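Long-range contact in protein MJ1225 (Methanocaldococcus jannaschii, PDB 3KH5), which binds AMP and ADP and is a putative archaeal homologue of the gamma subunit of AMP-activated protein kinase, built of CBS domains: residues 160-172 / 218-230. Numbering follows the deposited sequence.
Sequences VATPGERLKDVAR and REITNVRMEEIMK. With SO4 (sulfate ion), chain G.
Leu167 N donates to Val223 O at 2.8 Å, meeting the carbonyl almost head-on (C=O...N 170°), and Met225 N returns a bond to Glu165 O with similar geometry. These two bonds flank Arg166 and Arg224, whose CA atoms lie 4.3 Å apart, making them a non-hydrogen-bonded antiparallel pair, a single beta bridge. Further backbone bonds extend the seam: Lys168 N, in the first turn of helix 167-172, reaches a lone pair of Thr221 O at 2.9 Å, while Glu226 N reaches Pro163 O. The two arginine chains run extended side by side, Arg224 NH2 over one face of the Arg166 guanidinium and 3.7 Å from Arg166 NH2, planes 46° apart: like charges, unbonded. A water joins Arg166 NE to Asn222 O. Leu167 fits as a knob among Ile220, Thr221, Met225 and Ile228; chi1 of -175° turns CG away from the backbone N, bringing CD2 to Thr221 CG2 at 3.9 Å. Met225 folds back at chi2 and chi3, setting CE 3.6 Å from Leu167 CA and SD 3.6 Å from Val170 CG2. An alanine here would remove CG, SD and CE and is likely to leave a gap beside Leu167 and Val170. The seam fastens 218-230, whose Lys230 touches AMP, to the start of helix 167-177 in the third CBS repeat.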
ATOM      1  N   VAL A 160       9.958  11.872   3.576  1.00 40.74           N
ATOM      2  CA  VAL A 160      10.557  11.222   4.718  1.00 40.54           C
ATOM      3  C   VAL A 160       9.746  11.535   5.988  1.00 40.25           C
ATOM      4  O   VAL A 160       9.041  12.544   6.040  1.00 40.23           O
ATOM      5  CB  VAL A 160      12.053  11.695   4.771  1.00 40.56           C
ATOM      6  CG1 VAL A 160      12.564  12.061   6.228  1.00 40.72           C
ATOM      7  CG2 VAL A 160      12.977  10.699   4.074  1.00 40.51           C
ATOM      8  N   ALA A 161       9.808  10.651   6.983  1.00 39.99           N
ATOM      9  CA  ALA A 161       9.239  10.930   8.304  1.00 39.82           C
ATOM     10  C   ALA A 161      10.384  11.046   9.308  1.00 39.81           C
ATOM     11  O   ALA A 161      11.526  10.740   8.966  1.00 39.74           O
ATOM     12  CB  ALA A 161       8.272   9.828   8.710  1.00 39.80           C
ATOM     13  N   THR A 162      10.102  11.504  10.529  1.00 39.89           N
ATOM     14  CA  THR A 162      11.119  11.495  11.592  1.00 39.99           C
ATOM     15  C   THR A 162      10.640  10.703  12.817  1.00 39.90           C
ATOM     16  O   THR A 162       9.435  10.495  12.982  1.00 39.69           O
ATOM     17  CB  THR A 162      11.595  12.921  11.997  1.00 40.15           C
ATOM     18  OG1 THR A 162      10.519  13.648  12.602  1.00 40.28           O
ATOM     19  CG2 THR A 162      12.141  13.695  10.799  1.00 40.20           C
ATOM     20  N   PRO A 163      11.583  10.249  13.674  1.00 39.89           N
ATOM     21  CA  PRO A 163      11.220   9.395  14.821  1.00 39.88           C
ATOM     22  C   PRO A 163      10.193  10.034  15.768  1.00 39.83           C
ATOM     23  O   PRO A 163       9.417   9.322  16.417  1.00 39.73           O
ATOM     24  CB  PRO A 163      12.556   9.180  15.549  1.00 39.91           C
ATOM     25  CG  PRO A 163      13.614   9.479  14.530  1.00 39.93           C
ATOM     26  CD  PRO A 163      13.037  10.503  13.605  1.00 39.92           C
ATOM     27  N   GLY A 164      10.184  11.365  15.814  1.00 39.70           N
ATOM     28  CA  GLY A 164       9.322  12.125  16.720  1.00 39.62           C
ATOM     29  C   GLY A 164       7.976  12.563  16.174  1.00 39.53           C
ATOM     30  O   GLY A 164       7.136  13.044  16.934  1.00 39.49           O
ATOM     31  N   GLU A 165       7.756  12.404  14.870  1.00 39.40           N
ATOM     32  CA  GLU A 165       6.475  12.777  14.271  1.00 39.32           C
ATOM     33  C   GLU A 165       5.324  11.951  14.823  1.00 39.05           C
ATOM     34  O   GLU A 165       5.459  10.746  15.028  1.00 39.04           O
ATOM     35  CB  GLU A 165       6.524  12.614  12.760  1.00 39.46           C
ATOM     36  CG  GLU A 165       7.070  13.812  12.040  1.00 40.27           C
ATOM     37  CD  GLU A 165       6.985  13.644  10.551  1.00 41.21           C
ATOM     38  OE1 GLU A 165       7.893  13.019   9.973  1.00 41.75           O
ATOM     39  OE2 GLU A 165       6.008  14.134   9.955  1.00 41.73           O
ATOM     40  N   ARG A 166       4.195  12.615  15.059  1.00 38.86           N
ATOM     41  CA  ARG A 166       2.969  11.949  15.488  1.00 38.83           C
ATOM     42  C   ARG A 166       2.334  11.241  14.279  1.00 38.33           C
ATOM     43  O   ARG A 166       2.498  11.683  13.136  1.00 38.23           O
ATOM     44  CB  ARG A 166       2.000  12.962  16.127  1.00 39.19           C
ATOM     45  CG  ARG A 166       2.560  13.748  17.364  1.00 41.28           C
ATOM     46  CD  ARG A 166       1.616  14.923  17.746  1.00 45.56           C
ATOM     47  NE  ARG A 166       1.972  15.642  18.984  1.00 49.27           N
ATOM     48  CZ  ARG A 166       2.522  16.859  19.032  1.00 51.34           C
ATOM     49  NH1 ARG A 166       2.808  17.519  17.912  1.00 52.16           N
ATOM     50  NH2 ARG A 166       2.796  17.417  20.210  1.00 52.14           N
ATOM     51  N   LEU A 167       1.630  10.140  14.541  1.00 37.92           N
ATOM     52  CA  LEU A 167       0.966   9.351  13.493  1.00 37.71           C
ATOM     53  C   LEU A 167       0.020  10.189  12.637  1.00 37.63           C
ATOM     54  O   LEU A 167      -0.038  10.011  11.418  1.00 37.62           O
ATOM     55  CB  LEU A 167       0.215   8.158  14.110  1.00 37.67           C
ATOM     56  CG  LEU A 167      -0.473   7.126  13.200  1.00 37.85           C
ATOM     57  CD1 LEU A 167      -0.619   5.791  13.913  1.00 37.62           C
ATOM     58  CD2 LEU A 167      -1.839   7.604  12.704  1.00 38.09           C
ATOM     59  N   LYS A 168      -0.716  11.094  13.278  1.00 37.50           N
ATOM     60  CA  LYS A 168      -1.642  11.977  12.577  1.00 37.53           C
ATOM     61  C   LYS A 168      -0.966  12.793  11.460  1.00 36.92           C
ATOM     62  O   LYS A 168      -1.581  13.035  10.420  1.00 37.00           O
ATOM     63  CB  LYS A 168      -2.385  12.882  13.573  1.00 37.88           C
ATOM     64  CG  LYS A 168      -1.563  14.034  14.141  1.00 39.48           C
ATOM     65  CD  LYS A 168      -2.077  14.486  15.504  1.00 41.90           C
ATOM     66  CE  LYS A 168      -1.799  15.968  15.746  1.00 43.19           C
ATOM     67  NZ  LYS A 168      -0.387  16.383  15.440  1.00 44.08           N
ATOM     68  N   ASP A 169       0.294  13.192  11.666  1.00 36.17           N
ATOM     69  CA  ASP A 169       1.027  14.016  10.690  1.00 35.40           C
ATOM     70  C   ASP A 169       1.715  13.178   9.620  1.00 34.55           C
ATOM     71  O   ASP A 169       1.751  13.567   8.454  1.00 34.47           O
ATOM     72  CB  ASP A 169       2.054  14.923  11.382  1.00 35.77           C
ATOM     73  CG  ASP A 169       1.413  15.915  12.344  1.00 36.40           C
ATOM     74  OD1 ASP A 169       0.393  16.548  11.983  1.00 37.52           O
ATOM     75  OD2 ASP A 169       1.934  16.067  13.468  1.00 37.60           O
ATOM     76  N   VAL A 170       2.275  12.039  10.022  1.00 33.42           N
ATOM     77  CA  VAL A 170       2.827  11.087   9.063  1.00 32.25           C
ATOM     78  C   VAL A 170       1.732  10.581   8.118  1.00 31.61           C
ATOM     79  O   VAL A 170       1.976  10.412   6.924  1.00 31.27           O
ATOM     80  CB  VAL A 170       3.532   9.910   9.770  1.00 32.28           C
ATOM     81  CG1 VAL A 170       3.956   8.833   8.771  1.00 32.03           C
ATOM     82  CG2 VAL A 170       4.738  10.416  10.537  1.00 32.00           C
ATOM     83  N   ALA A 171       0.529  10.354   8.654  1.00 31.03           N
ATOM     84  CA  ALA A 171      -0.623   9.920   7.854  1.00 30.80           C
ATOM     85  C   ALA A 171      -0.966  10.912   6.743  1.00 30.87           C
ATOM     86  O   ALA A 171      -1.292  10.521   5.617  1.00 30.44           O
ATOM     87  CB  ALA A 171      -1.835   9.690   8.748  1.00 30.60           C
ATOM     88  N   ARG A 172      -0.920  12.196   7.089  1.00 31.21           N
ATOM     89  CA  ARG A 172      -1.083  13.278   6.129  1.00 31.93           C
ATOM     90  C   ARG A 172      -0.034  13.182   5.043  1.00 31.71           C
ATOM     91  O   ARG A 172      -0.353  13.244   3.858  1.00 31.82           O
ATOM     92  CB  ARG A 172      -0.928  14.608   6.841  1.00 32.28           C
ATOM     93  CG  ARG A 172      -2.120  14.992   7.647  1.00 34.61           C
ATOM     94  CD  ARG A 172      -2.925  15.981   6.864  1.00 38.99           C
ATOM     95  NE  ARG A 172      -3.274  17.088   7.736  1.00 42.16           N
ATOM     96  CZ  ARG A 172      -4.368  17.826   7.612  1.00 43.92           C
ATOM     97  NH1 ARG A 172      -5.241  17.580   6.643  1.00 44.39           N
ATOM     98  NH2 ARG A 172      -4.594  18.816   8.467  1.00 44.70           N
ATOM     99  N   ARG A 218      -7.923   9.312  20.584  1.00 70.06           N
ATOM    100  CA  ARG A 218      -6.907  10.275  20.173  1.00 67.62           C
ATOM    101  C   ARG A 218      -5.466   9.837  20.428  1.00 65.34           C
ATOM    102  O   ARG A 218      -4.565  10.227  19.677  1.00 65.11           O
ATOM    103  CB  ARG A 218      -7.171  11.630  20.833  1.00 68.05           C
ATOM    104  CG  ARG A 218      -6.419  12.791  20.202  1.00 69.32           C
ATOM    105  CD  ARG A 218      -6.737  14.092  20.909  1.00 71.86           C
ATOM    106  NE  ARG A 218      -6.154  14.165  22.249  1.00 73.83           N
ATOM    107  CZ  ARG A 218      -6.564  15.004  23.198  1.00 75.00           C
ATOM    108  NH1 ARG A 218      -7.568  15.842  22.966  1.00 75.36           N
ATOM    109  NH2 ARG A 218      -5.971  15.004  24.386  1.00 75.40           N
ATOM    110  N   GLU A 219      -5.238   9.037  21.466  1.00 62.43           N
ATOM    111  CA  GLU A 219      -3.872   8.620  21.768  1.00 59.63           C
ATOM    112  C   GLU A 219      -3.322   7.676  20.692  1.00 57.30           C
ATOM    113  O   GLU A 219      -2.106   7.520  20.576  1.00 56.97           O
ATOM    114  CB  GLU A 219      -3.756   8.026  23.179  1.00 59.95           C
ATOM    115  CG  GLU A 219      -2.493   8.462  23.948  1.00 60.92           C
ATOM    116  CD  GLU A 219      -2.422   9.969  24.205  1.00 62.28           C
ATOM    117  OE1 GLU A 219      -3.351  10.518  24.838  1.00 62.70           O
ATOM    118  OE2 GLU A 219      -1.428  10.600  23.781  1.00 62.71           O
ATOM    119  N   ILE A 220      -4.212   7.074  19.899  1.00 54.49           N
ATOM    120  CA  ILE A 220      -3.796   6.275  18.745  1.00 51.92           C
ATOM    121  C   ILE A 220      -3.049   7.142  17.731  1.00 50.41           C
ATOM    122  O   ILE A 220      -1.913   6.818  17.354  1.00 49.98           O
ATOM    123  CB  ILE A 220      -4.982   5.536  18.064  1.00 51.93           C
ATOM    124  CG1 ILE A 220      -5.640   4.564  19.053  1.00 51.81           C
ATOM    125  CG2 ILE A 220      -4.504   4.791  16.805  1.00 51.61           C
ATOM    126  CD1 ILE A 220      -6.975   3.989  18.577  1.00 52.00           C
ATOM    127  N   THR A 221      -3.660   8.245  17.301  1.00 48.78           N
ATOM    128  CA  THR A 221      -3.015   9.101  16.299  1.00 47.57           C
ATOM    129  C   THR A 221      -1.946  10.041  16.862  1.00 46.84           C
ATOM    130  O   THR A 221      -1.210  10.666  16.093  1.00 46.53           O
ATOM    131  CB  THR A 221      -4.028   9.902  15.447  1.00 47.53           C
ATOM    132  OG1 THR A 221      -4.838  10.730  16.294  1.00 47.62           O
ATOM    133  CG2 THR A 221      -4.908   8.962  14.625  1.00 47.49           C
ATOM    134  N   ASN A 222      -1.848  10.140  18.187  1.00 46.16           N
ATOM    135  CA  ASN A 222      -0.783  10.936  18.806  1.00 45.65           C
ATOM    136  C   ASN A 222       0.539  10.172  18.976  1.00 45.09           C
ATOM    137  O   ASN A 222       1.579  10.779  19.251  1.00 45.00           O
ATOM    138  CB  ASN A 222      -1.247  11.551  20.135  1.00 45.84           C
ATOM    139  CG  ASN A 222      -2.131  12.777  19.940  1.00 46.37           C
ATOM    140  OD1 ASN A 222      -1.893  13.603  19.056  1.00 46.96           O
ATOM    141  ND2 ASN A 222      -3.153  12.905  20.780  1.00 47.07           N
ATOM    142  N   VAL A 223       0.486   8.850  18.797  1.00 44.36           N
ATOM    143  CA  VAL A 223       1.658   7.970  18.900  1.00 43.75           C
ATOM    144  C   VAL A 223       2.751   8.442  17.951  1.00 43.26           C
ATOM    145  O   VAL A 223       2.458   8.852  16.826  1.00 43.10           O
ATOM    146  CB  VAL A 223       1.286   6.498  18.564  1.00 43.83           C
ATOM    147  CG1 VAL A 223       2.518   5.588  18.596  1.00 43.88           C
ATOM    148  CG2 VAL A 223       0.257   5.982  19.537  1.00 43.99           C
ATOM    149  N   ARG A 224       4.002   8.393  18.406  1.00 42.72           N
ATOM    150  CA  ARG A 224       5.134   8.837  17.592  1.00 42.41           C
ATOM    151  C   ARG A 224       5.777   7.661  16.868  1.00 42.33           C
ATOM    152  O   ARG A 224       5.726   6.526  17.348  1.00 42.17           O
ATOM    153  CB  ARG A 224       6.161   9.581  18.453  1.00 42.27           C
ATOM    154  CG  ARG A 224       5.572  10.792  19.161  1.00 42.32           C
ATOM    155  CD  ARG A 224       6.604  11.592  19.923  1.00 42.25           C
ATOM    156  NE  ARG A 224       5.980  12.724  20.610  1.00 42.83           N
ATOM    157  CZ  ARG A 224       5.993  13.985  20.176  1.00 42.91           C
ATOM    158  NH1 ARG A 224       6.627  14.310  19.056  1.00 43.00           N
ATOM    159  NH2 ARG A 224       5.386  14.931  20.878  1.00 43.21           N
ATOM    160  N   MET A 225       6.379   7.948  15.715  1.00 42.47           N
ATOM    161  CA  MET A 225       6.966   6.925  14.841  1.00 42.71           C
ATOM    162  C   MET A 225       7.932   5.973  15.534  1.00 42.88           C
ATOM    163  O   MET A 225       7.916   4.772  15.266  1.00 42.87           O
ATOM    164  CB  MET A 225       7.645   7.569  13.627  1.00 42.73           C
ATOM    165  CG  MET A 225       6.690   8.250  12.655  1.00 42.87           C
ATOM    166  SD  MET A 225       5.304   7.211  12.129  1.00 43.21           S
ATOM    167  CE  MET A 225       4.096   7.513  13.427  1.00 43.04           C
ATOM    168  N   GLU A 226       8.755   6.511  16.431  1.00 43.08           N
ATOM    169  CA  GLU A 226       9.716   5.708  17.183  1.00 43.33           C
ATOM    170  C   GLU A 226       9.058   4.517  17.882  1.00 43.14           C
ATOM    171  O   GLU A 226       9.691   3.476  18.061  1.00 43.13           O
ATOM    172  CB  GLU A 226      10.458   6.573  18.206  1.00 43.53           C
ATOM    173  CG  GLU A 226       9.578   7.108  19.329  1.00 44.68           C
ATOM    174  CD  GLU A 226      10.272   8.138  20.196  1.00 46.12           C
ATOM    175  OE1 GLU A 226       9.604   8.669  21.110  1.00 46.63           O
ATOM    176  OE2 GLU A 226      11.470   8.422  19.976  1.00 46.74           O
ATOM    177  N   GLU A 227       7.796   4.672  18.270  1.00 43.02           N
ATOM    178  CA  GLU A 227       7.095   3.630  19.011  1.00 42.99           C
ATOM    179  C   GLU A 227       6.707   2.453  18.133  1.00 42.70           C
ATOM    180  O   GLU A 227       6.635   1.316  18.607  1.00 42.57           O
ATOM    181  CB  GLU A 227       5.843   4.197  19.685  1.00 43.16           C
ATOM    182  CG  GLU A 227       6.127   5.261  20.731  1.00 44.39           C
ATOM    183  CD  GLU A 227       7.049   4.768  21.833  1.00 45.80           C
ATOM    184  OE1 GLU A 227       7.863   5.574  22.331  1.00 46.54           O
ATOM    185  OE2 GLU A 227       6.963   3.573  22.203  1.00 46.19           O
ATOM    186  N   ILE A 228       6.456   2.728  16.856  1.00 42.50           N
ATOM    187  CA  ILE A 228       5.862   1.730  15.970  1.00 42.36           C
ATOM    188  C   ILE A 228       6.657   1.420  14.703  1.00 42.25           C
ATOM    189  O   ILE A 228       6.376   0.426  14.026  1.00 42.32           O
ATOM    190  CB  ILE A 228       4.379   2.069  15.618  1.00 42.46           C
ATOM    191  CG1 ILE A 228       4.263   3.446  14.951  1.00 42.42           C
ATOM    192  CG2 ILE A 228       3.489   1.970  16.865  1.00 42.44           C
ATOM    193  CD1 ILE A 228       2.970   3.650  14.165  1.00 42.95           C
ATOM    194  N   MET A 229       7.650   2.253  14.389  1.00 42.02           N
ATOM    195  CA  MET A 229       8.479   2.038  13.206  1.00 41.87           C
ATOM    196  C   MET A 229       9.308   0.761  13.289  1.00 41.91           C
ATOM    197  O   MET A 229       9.571   0.227  14.372  1.00 41.79           O
ATOM    198  CB  MET A 229       9.393   3.239  12.936  1.00 41.78           C
ATOM    199  CG  MET A 229      10.586   3.361  13.873  1.00 41.84           C
ATOM    200  SD  MET A 229      11.511   4.857  13.504  1.00 42.00           S
ATOM    201  CE  MET A 229      12.865   4.727  14.673  1.00 42.09           C
ATOM    202  N   LYS A 230       9.699   0.284  12.116  1.00 42.18           N
ATOM    203  CA  LYS A 230      10.628  -0.811  11.973  1.00 42.66           C
ATOM    204  C   LYS A 230      12.024  -0.199  11.916  1.00 42.76           C
ATOM    205  O   LYS A 230      12.336   0.535  10.978  1.00 42.78           O
ATOM    206  CB  LYS A 230      10.301  -1.558  10.677  1.00 42.82           C
ATOM    207  CG  LYS A 230      11.237  -2.690  10.315  1.00 43.94           C
ATOM    208  CD  LYS A 230      11.052  -3.871  11.241  1.00 45.81           C
ATOM    209  CE  LYS A 230      11.864  -5.054  10.764  1.00 46.77           C
ATOM    210  NZ  LYS A 230      12.239  -5.909  11.914  1.00 47.34           N
TER
HETATM  211  S   SO4 G 285      12.668  13.886  15.910  1.00 53.87           S
HETATM  212  O1  SO4 G 285      12.401  14.758  14.766  1.00 53.87           O
HETATM  213  O2  SO4 G 285      12.327  14.580  17.148  1.00 54.17           O
HETATM  214  O3  SO4 G 285      11.864  12.677  15.807  1.00 53.90           O
HETATM  215  O4  SO4 G 285      14.079  13.509  15.928  1.00 53.97           O
HETATM  216  O   HOH W   1       2.127  13.266  20.709  1.00 54.07           O